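Local structure of cellulase (Bacillus sp. BG-CS10, 5E09) at residues K48-D52 / E53-S57; I284-G287 / E288-F292. The protein probably hydrolyses the internal beta-1,4-glucosidic bonds of cellulose, as a halophilic glycoside hydrolase of family 5 carrying additional carbohydrate-binding modules. All coordinates share one frame; numbering follows the deposited sequence.

Contact 1: residues K48-D52 / E53-S57; sequences KTIAD and EGYKS
Thr-49 to Asp-52 form the last turn of helix 44-52, and Glu-53 to Tyr-55 fold back over it in a Schellman motif, the turn that ends this helix and sends the chain into barrel strand 57-60. Thr-49 O accepts from Glu-53 N (2.9 Å), the last ordinary helical bond. Beside it the methyl CG2 of Thr-49 lies alongside CG of Glu-53, 4.1 Å away, the two side chains pointing the same way. Their polar ends look elsewhere: OG1 of Thr-49 bonds to the carbonyl of Glu-45, one turn back, while Glu-53, bent at chi2 (-62°), offers OE1 to the indole N-H of Trp-323. Ile-50 carries the wider of the two motif bonds, a weak one from Tyr-55 N to Ile-50 O (3.3 Å), and the apolar contact that accompanies it. Its CG2, anti to the backbone N, meets CB of Tyr-55 at 3.7 Å. A branched aliphatic side chain suits this buried place, because one branch can reach CB of the residue that closes the turn. Ala-51 accepts the inner bond, from Gly-54 N to Ala-51 O (3.0 Å), with the donor above the carbonyl plane instead of in it. A glycine fits at position 54 because its phi is positive (104°), where a CB would be pressed against the preceding carbonyl O. Asp-52, more exposed, turns its carboxylate outward; OD2 stays 4.8 Å from OE2 of Glu-53, so the two like charges are near but not touching. Trp-336 on helix 326-337 meets the Tyr-55 ring edge-to-face, while within the turn Ile-50 O lies at the ring edge, in plane, 3.7 Å from CD2.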
ATOM      1  N   LYS A  48      11.863  -0.331  18.806  1.00 56.52           N
ATOM      2  CA  LYS A  48      11.648   0.817  19.677  1.00 49.10           C
ATOM      3  C   LYS A  48      11.154   2.019  18.878  1.00 50.15           C
ATOM      4  O   LYS A  48      10.312   2.778  19.348  1.00 45.18           O
ATOM      5  CB  LYS A  48      12.928   1.177  20.439  1.00 63.27           C
ATOM      6  CG  LYS A  48      12.877   2.552  21.096  1.00 67.24           C
ATOM      7  CD  LYS A  48      13.915   2.722  22.188  1.00 66.99           C
ATOM      8  CE  LYS A  48      13.972   4.169  22.641  1.00 72.90           C
ATOM      9  NZ  LYS A  48      13.972   5.120  21.486  1.00 83.30           N
ATOM     10  N   THR A  49      11.670   2.184  17.666  1.00 44.74           N
ATOM     11  CA  THR A  49      11.252   3.287  16.811  1.00 43.08           C
ATOM     12  C   THR A  49       9.780   3.141  16.446  1.00 51.58           C
ATOM     13  O   THR A  49       9.009   4.098  16.535  1.00 40.81           O
ATOM     14  CB  THR A  49      12.079   3.358  15.520  1.00 51.89           C
ATOM     15  OG1 THR A  49      13.476   3.441  15.838  1.00 50.97           O
ATOM     16  CG2 THR A  49      11.662   4.569  14.696  1.00 39.77           C
ATOM     17  N   ILE A  50       9.397   1.934  16.039  1.00 49.23           N
ATOM     18  CA  ILE A  50       8.003   1.668  15.699  1.00 44.26           C
ATOM     19  C   ILE A  50       7.073   1.987  16.872  1.00 46.93           C
ATOM     20  O   ILE A  50       5.991   2.556  16.683  1.00 41.44           O
ATOM     21  CB  ILE A  50       7.809   0.204  15.256  1.00 51.20           C
ATOM     22  CG1 ILE A  50       8.503  -0.023  13.906  1.00 46.66           C
ATOM     23  CG2 ILE A  50       6.332  -0.154  15.175  1.00 36.44           C
ATOM     24  CD1 ILE A  50       8.097   0.968  12.832  1.00 38.29           C
ATOM     25  N   ALA A  51       7.494   1.641  18.087  1.00 51.01           N
ATOM     26  CA  ALA A  51       6.692   1.993  19.260  1.00 43.08           C
ATOM     27  C   ALA A  51       6.649   3.509  19.475  1.00 42.72           C
ATOM     28  O   ALA A  51       5.582   4.078  19.708  1.00 55.29           O
ATOM     29  CB  ALA A  51       7.224   1.298  20.497  1.00 45.39           C
ATOM     30  N   ASP A  52       7.808   4.157  19.384  1.00 52.05           N
ATOM     31  CA  ASP A  52       7.919   5.607  19.586  1.00 52.51           C
ATOM     32  C   ASP A  52       7.044   6.403  18.624  1.00 50.60           C
ATOM     33  O   ASP A  52       6.514   7.453  18.985  1.00 49.65           O
ATOM     34  CB  ASP A  52       9.375   6.071  19.429  1.00 53.15           C
ATOM     35  CG  ASP A  52       9.559   7.551  19.724  1.00 79.14           C
ATOM     36  OD1 ASP A  52       8.564   8.224  20.071  1.00 72.29           O
ATOM     37  OD2 ASP A  52      10.707   8.041  19.600  1.00 66.84           O
ATOM     38  N   GLU A  53       6.895   5.902  17.400  1.00 44.70           N
ATOM     39  CA  GLU A  53       6.143   6.618  16.379  1.00 41.19           C
ATOM     40  C   GLU A  53       4.638   6.542  16.622  1.00 47.30           C
ATOM     41  O   GLU A  53       3.854   7.124  15.872  1.00 54.72           O
ATOM     42  CB  GLU A  53       6.485   6.076  14.991  1.00 47.01           C
ATOM     43  CG  GLU A  53       7.930   6.332  14.568  1.00 48.19           C
ATOM     44  CD  GLU A  53       8.263   7.816  14.461  1.00 57.05           C
ATOM     45  OE1 GLU A  53       7.477   8.574  13.848  1.00 50.17           O
ATOM     46  OE2 GLU A  53       9.313   8.225  15.000  1.00 68.09           O
ATOM     47  N   GLY A  54       4.240   5.824  17.668  1.00 42.71           N
ATOM     48  CA  GLY A  54       2.845   5.773  18.068  1.00 40.35           C
ATOM     49  C   GLY A  54       2.123   4.492  17.688  1.00 48.94           C
ATOM     50  O   GLY A  54       0.934   4.339  17.982  1.00 46.74           O
ATOM     51  N   TYR A  55       2.831   3.574  17.030  1.00 45.35           N
ATOM     52  CA  TYR A  55       2.258   2.280  16.673  1.00 46.41           C
ATOM     53  C   TYR A  55       2.114   1.413  17.912  1.00 49.66           C
ATOM     54  O   TYR A  55       3.034   1.326  18.723  1.00 45.28           O
ATOM     55  CB  TYR A  55       3.113   1.578  15.615  1.00 36.67           C
ATOM     56  CG  TYR A  55       2.902   2.148  14.234  1.00 51.86           C
ATOM     57  CD1 TYR A  55       1.772   1.817  13.494  1.00 35.62           C
ATOM     58  CD2 TYR A  55       3.818   3.039  13.678  1.00 48.59           C
ATOM     59  CE1 TYR A  55       1.561   2.344  12.238  1.00 34.67           C
ATOM     60  CE2 TYR A  55       3.613   3.576  12.416  1.00 48.94           C
ATOM     61  CZ  TYR A  55       2.481   3.222  11.702  1.00 47.36           C
ATOM     62  OH  TYR A  55       2.267   3.745  10.451  1.00 41.44           O
ATOM     63  N   LYS A  56       0.956   0.776  18.061  1.00 44.40           N
ATOM     64  CA  LYS A  56       0.677  -0.008  19.261  1.00 47.55           C
ATOM     65  C   LYS A  56       0.658  -1.519  19.011  1.00 49.00           C
ATOM     66  O   LYS A  56       0.402  -2.303  19.926  1.00 47.89           O
ATOM     67  CB  LYS A  56      -0.648   0.436  19.879  1.00 43.01           C
ATOM     68  CG  LYS A  56      -0.602   1.840  20.446  1.00 44.28           C
ATOM     69  CD  LYS A  56      -1.405   1.945  21.718  1.00 55.84           C
ATOM     70  CE  LYS A  56      -2.818   1.448  21.520  1.00 70.03           C
ATOM     71  NZ  LYS A  56      -3.575   1.501  22.800  1.00 79.91           N
ATOM     72  N   SER A  57       0.937  -1.931  17.780  1.00 41.79           N
ATOM     73  CA  SER A  57       1.043  -3.358  17.490  1.00 49.43           C
ATOM     74  C   SER A  57       1.873  -3.602  16.248  1.00 37.00           C
ATOM     75  O   SER A  57       1.966  -2.753  15.364  1.00 47.90           O
ATOM     76  CB  SER A  57      -0.342  -3.998  17.336  1.00 41.08           C
ATOM     77  OG  SER A  57      -1.073  -3.406  16.283  1.00 47.75           O
TER

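Contact 2: residues I284-G287 / E288-F292; sequences IQQG and EKLKF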
ATOM      1  N   ILE A 284       2.087   6.568  -7.556  1.00 37.49           N
ATOM      2  CA  ILE A 284       0.871   7.281  -7.199  1.00 33.53           C
ATOM      3  C   ILE A 284       1.226   8.731  -6.908  1.00 32.00           C
ATOM      4  O   ILE A 284       2.080   8.996  -6.065  1.00 41.54           O
ATOM      5  CB  ILE A 284       0.183   6.650  -5.959  1.00 52.16           C
ATOM      6  CG1 ILE A 284       0.126   5.125  -6.092  1.00 38.54           C
ATOM      7  CG2 ILE A 284      -1.210   7.250  -5.728  1.00 30.06           C
ATOM      8  CD1 ILE A 284      -0.597   4.651  -7.323  1.00 44.18           C
ATOM      9  N   GLN A 285       0.590   9.669  -7.608  1.00 34.28           N
ATOM     10  CA  GLN A 285       0.870  11.087  -7.397  1.00 34.06           C
ATOM     11  C   GLN A 285       0.609  11.447  -5.931  1.00 39.65           C
ATOM     12  O   GLN A 285      -0.377  10.997  -5.341  1.00 33.70           O
ATOM     13  CB  GLN A 285       0.026  11.952  -8.337  1.00 34.68           C
ATOM     14  CG  GLN A 285       0.586  13.351  -8.579  1.00 32.09           C
ATOM     15  CD  GLN A 285       0.162  14.362  -7.519  1.00 40.97           C
ATOM     16  OE1 GLN A 285      -0.857  14.189  -6.843  1.00 35.48           O
ATOM     17  NE2 GLN A 285       0.954  15.420  -7.366  1.00 29.58           N
ATOM     18  N   GLN A 286       1.504  12.246  -5.356  1.00 35.16           N
ATOM     19  CA  GLN A 286       1.557  12.466  -3.908  1.00 37.46           C
ATOM     20  C   GLN A 286       0.232  12.907  -3.265  1.00 33.13           C
ATOM     21  O   GLN A 286      -0.216  12.317  -2.272  1.00 40.26           O
ATOM     22  CB  GLN A 286       2.652  13.492  -3.590  1.00 31.36           C
ATOM     23  CG  GLN A 286       2.947  13.668  -2.107  1.00 39.82           C
ATOM     24  CD  GLN A 286       3.617  12.451  -1.468  1.00 54.09           C
ATOM     25  OE1 GLN A 286       3.778  11.398  -2.098  1.00 48.93           O
ATOM     26  NE2 GLN A 286       4.023  12.602  -0.211  1.00 34.84           N
ATOM     27  N   GLY A 287      -0.398  13.934  -3.827  1.00 34.67           N
ATOM     28  CA  GLY A 287      -1.648  14.436  -3.283  1.00 39.29           C
ATOM     29  C   GLY A 287      -2.752  13.395  -3.304  1.00 37.28           C
ATOM     30  O   GLY A 287      -3.536  13.262  -2.353  1.00 38.75           O
ATOM     31  N   GLU A 288      -2.803  12.644  -4.398  1.00 40.85           N
ATOM     32  CA  GLU A 288      -3.808  11.602  -4.567  1.00 40.61           C
ATOM     33  C   GLU A 288      -3.568  10.449  -3.587  1.00 40.04           C
ATOM     34  O   GLU A 288      -4.516   9.894  -3.019  1.00 36.74           O
ATOM     35  CB  GLU A 288      -3.807  11.107  -6.014  1.00 41.63           C
ATOM     36  CG  GLU A 288      -4.074  12.211  -7.034  1.00 31.23           C
ATOM     37  CD  GLU A 288      -5.392  12.941  -6.784  1.00 46.79           C
ATOM     38  OE1 GLU A 288      -6.445  12.277  -6.694  1.00 54.06           O
ATOM     39  OE2 GLU A 288      -5.378  14.185  -6.675  1.00 53.63           O
ATOM     40  N   LYS A 289      -2.296  10.111  -3.378  1.00 29.28           N
ATOM     41  CA  LYS A 289      -1.912   9.108  -2.386  1.00 37.00           C
ATOM     42  C   LYS A 289      -2.398   9.508  -0.984  1.00 39.32           C
ATOM     43  O   LYS A 289      -3.086   8.730  -0.293  1.00 38.93           O
ATOM     44  CB  LYS A 289      -0.392   8.913  -2.387  1.00 28.08           C
ATOM     45  CG  LYS A 289       0.130   8.032  -1.261  1.00 40.42           C
ATOM     46  CD  LYS A 289       1.585   8.343  -0.928  1.00 36.89           C
ATOM     47  CE  LYS A 289       2.460   8.276  -2.169  1.00 58.86           C
ATOM     48  NZ  LYS A 289       3.846   8.717  -1.869  1.00 59.78           N
ATOM     49  N   LEU A 290      -2.040  10.727  -0.577  1.00 41.02           N
ATOM     50  CA  LEU A 290      -2.471  11.263   0.716  1.00 33.86           C
ATOM     51  C   LEU A 290      -3.992  11.231   0.874  1.00 36.80           C
ATOM     52  O   LEU A 290      -4.509  10.780   1.902  1.00 39.62           O
ATOM     53  CB  LEU A 290      -1.965  12.693   0.895  1.00 35.60           C
ATOM     54  CG  LEU A 290      -0.450  12.898   0.894  1.00 38.75           C
ATOM     55  CD1 LEU A 290      -0.109  14.379   0.948  1.00 39.74           C
ATOM     56  CD2 LEU A 290       0.195  12.154   2.049  1.00 31.17           C
ATOM     57  N   LYS A 291      -4.710  11.697  -0.144  1.00 34.02           N
ATOM     58  CA  LYS A 291      -6.170  11.686  -0.079  1.00 39.78           C
ATOM     59  C   LYS A 291      -6.727  10.261   0.076  1.00 42.91           C
ATOM     60  O   LYS A 291      -7.683  10.027   0.842  1.00 41.30           O
ATOM     61  CB  LYS A 291      -6.760  12.373  -1.314  1.00 43.11           C
ATOM     62  CG  LYS A 291      -6.621  13.900  -1.274  1.00 48.94           C
ATOM     63  CD  LYS A 291      -7.357  14.583  -2.429  1.00 42.33           C
ATOM     64  CE  LYS A 291      -6.613  14.412  -3.737  1.00 38.20           C
ATOM     65  NZ  LYS A 291      -7.219  15.224  -4.833  1.00 43.81           N
ATOM     66  N   PHE A 292      -6.114   9.308  -0.628  1.00 45.52           N
ATOM     67  CA  PHE A 292      -6.524   7.914  -0.510  1.00 40.06           C
ATOM     68  C   PHE A 292      -6.400   7.439   0.932  1.00 40.63           C
ATOM     69  O   PHE A 292      -7.368   6.940   1.515  1.00 36.84           O
ATOM     70  CB  PHE A 292      -5.698   7.004  -1.426  1.00 38.50           C
ATOM     71  CG  PHE A 292      -5.949   5.535  -1.196  1.00 37.27           C
ATOM     72  CD1 PHE A 292      -7.003   4.891  -1.829  1.00 43.54           C
ATOM     73  CD2 PHE A 292      -5.145   4.803  -0.337  1.00 31.22           C
ATOM     74  CE1 PHE A 292      -7.248   3.538  -1.612  1.00 34.63           C
ATOM     75  CE2 PHE A 292      -5.387   3.458  -0.112  1.00 37.96           C
ATOM     76  CZ  PHE A 292      -6.443   2.825  -0.751  1.00 32.79           C
TER
HETATM   77  O   HOH W   1      -3.168  16.039  -6.442  1.00 45.06           O
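Lys-289, Leu-290 and Lys-291 donate their backbone N-H groups to the carbonyl oxygens of Gln-285, Gln-286 and Gly-287, and these bonds set up the first turn of helix 286-302. Gln-285 is the N-cap. Its OE1 receives two weak bonds, from Gly-287 N (3.1 Å) and Glu-288 N (3.5 Å), so a flexible amide does loosely what a shorter polar side chain often does at this place; its NE2 bonds to Asn-346 OD1, which helps hold the amide in place. A water donates both to that OE1 and to Glu-288 OE2, tying cap to carboxylate. Lys-291 approaches OE2 of Glu-288 on its syn side, 32° out of the carboxylate plane, and closes a salt bridge with NZ at 2.8 Å; on the way its chain folds over Gly-287, CG lying 3.3 Å from Gly-287 O. The other oxygen of Glu-288 takes the N-H of Phe-241. Lys-289 bends at chi3 (-54°), which swings NZ back to Gln-286 OE1 (2.7 Å), 19° off the amide plane. Gln-286 suits this spot because an amide can accept and donate at once: NE2 donates to the carboxylates of Asp-325 and Glu-327. Replacing Lys-289 by an alanine would probably leave Gln-286 OE1 without its donor and the amide freer to turn. The aliphatic part of Lys-289 also serves: its CB meets Ile-284 CG2 at 3.8 Å, across the positions of a hydrophobic staple. This is an N-capped first helical turn, where the TIM barrel's beta-alpha-beta crossover from strand 267-272 to strand 306-311 enters its helix.

How the contacts relate
Contact 1 ends a barrel helix and contact 2 begins one, so they show the two kinds of helix terminus in the same TIM barrel. In a barrel of this topology they belong to opposite faces: 48-57 leads into the start of a strand, whereas 284-292 follows a strand's end, the face that carries the active site in family 5 enzymes. Their centres are 24 Å apart and their nearest atoms about 12 Å, with no touch. Helix 326-337 joins them, meeting Tyr-55 through Leu-332 and Leu-290 through Met-331. Contact 2 also meets Trp-425 and Trp-517, residues of the two carbohydrate-binding modules; the partners of contact 1 include barrel strand 306-311.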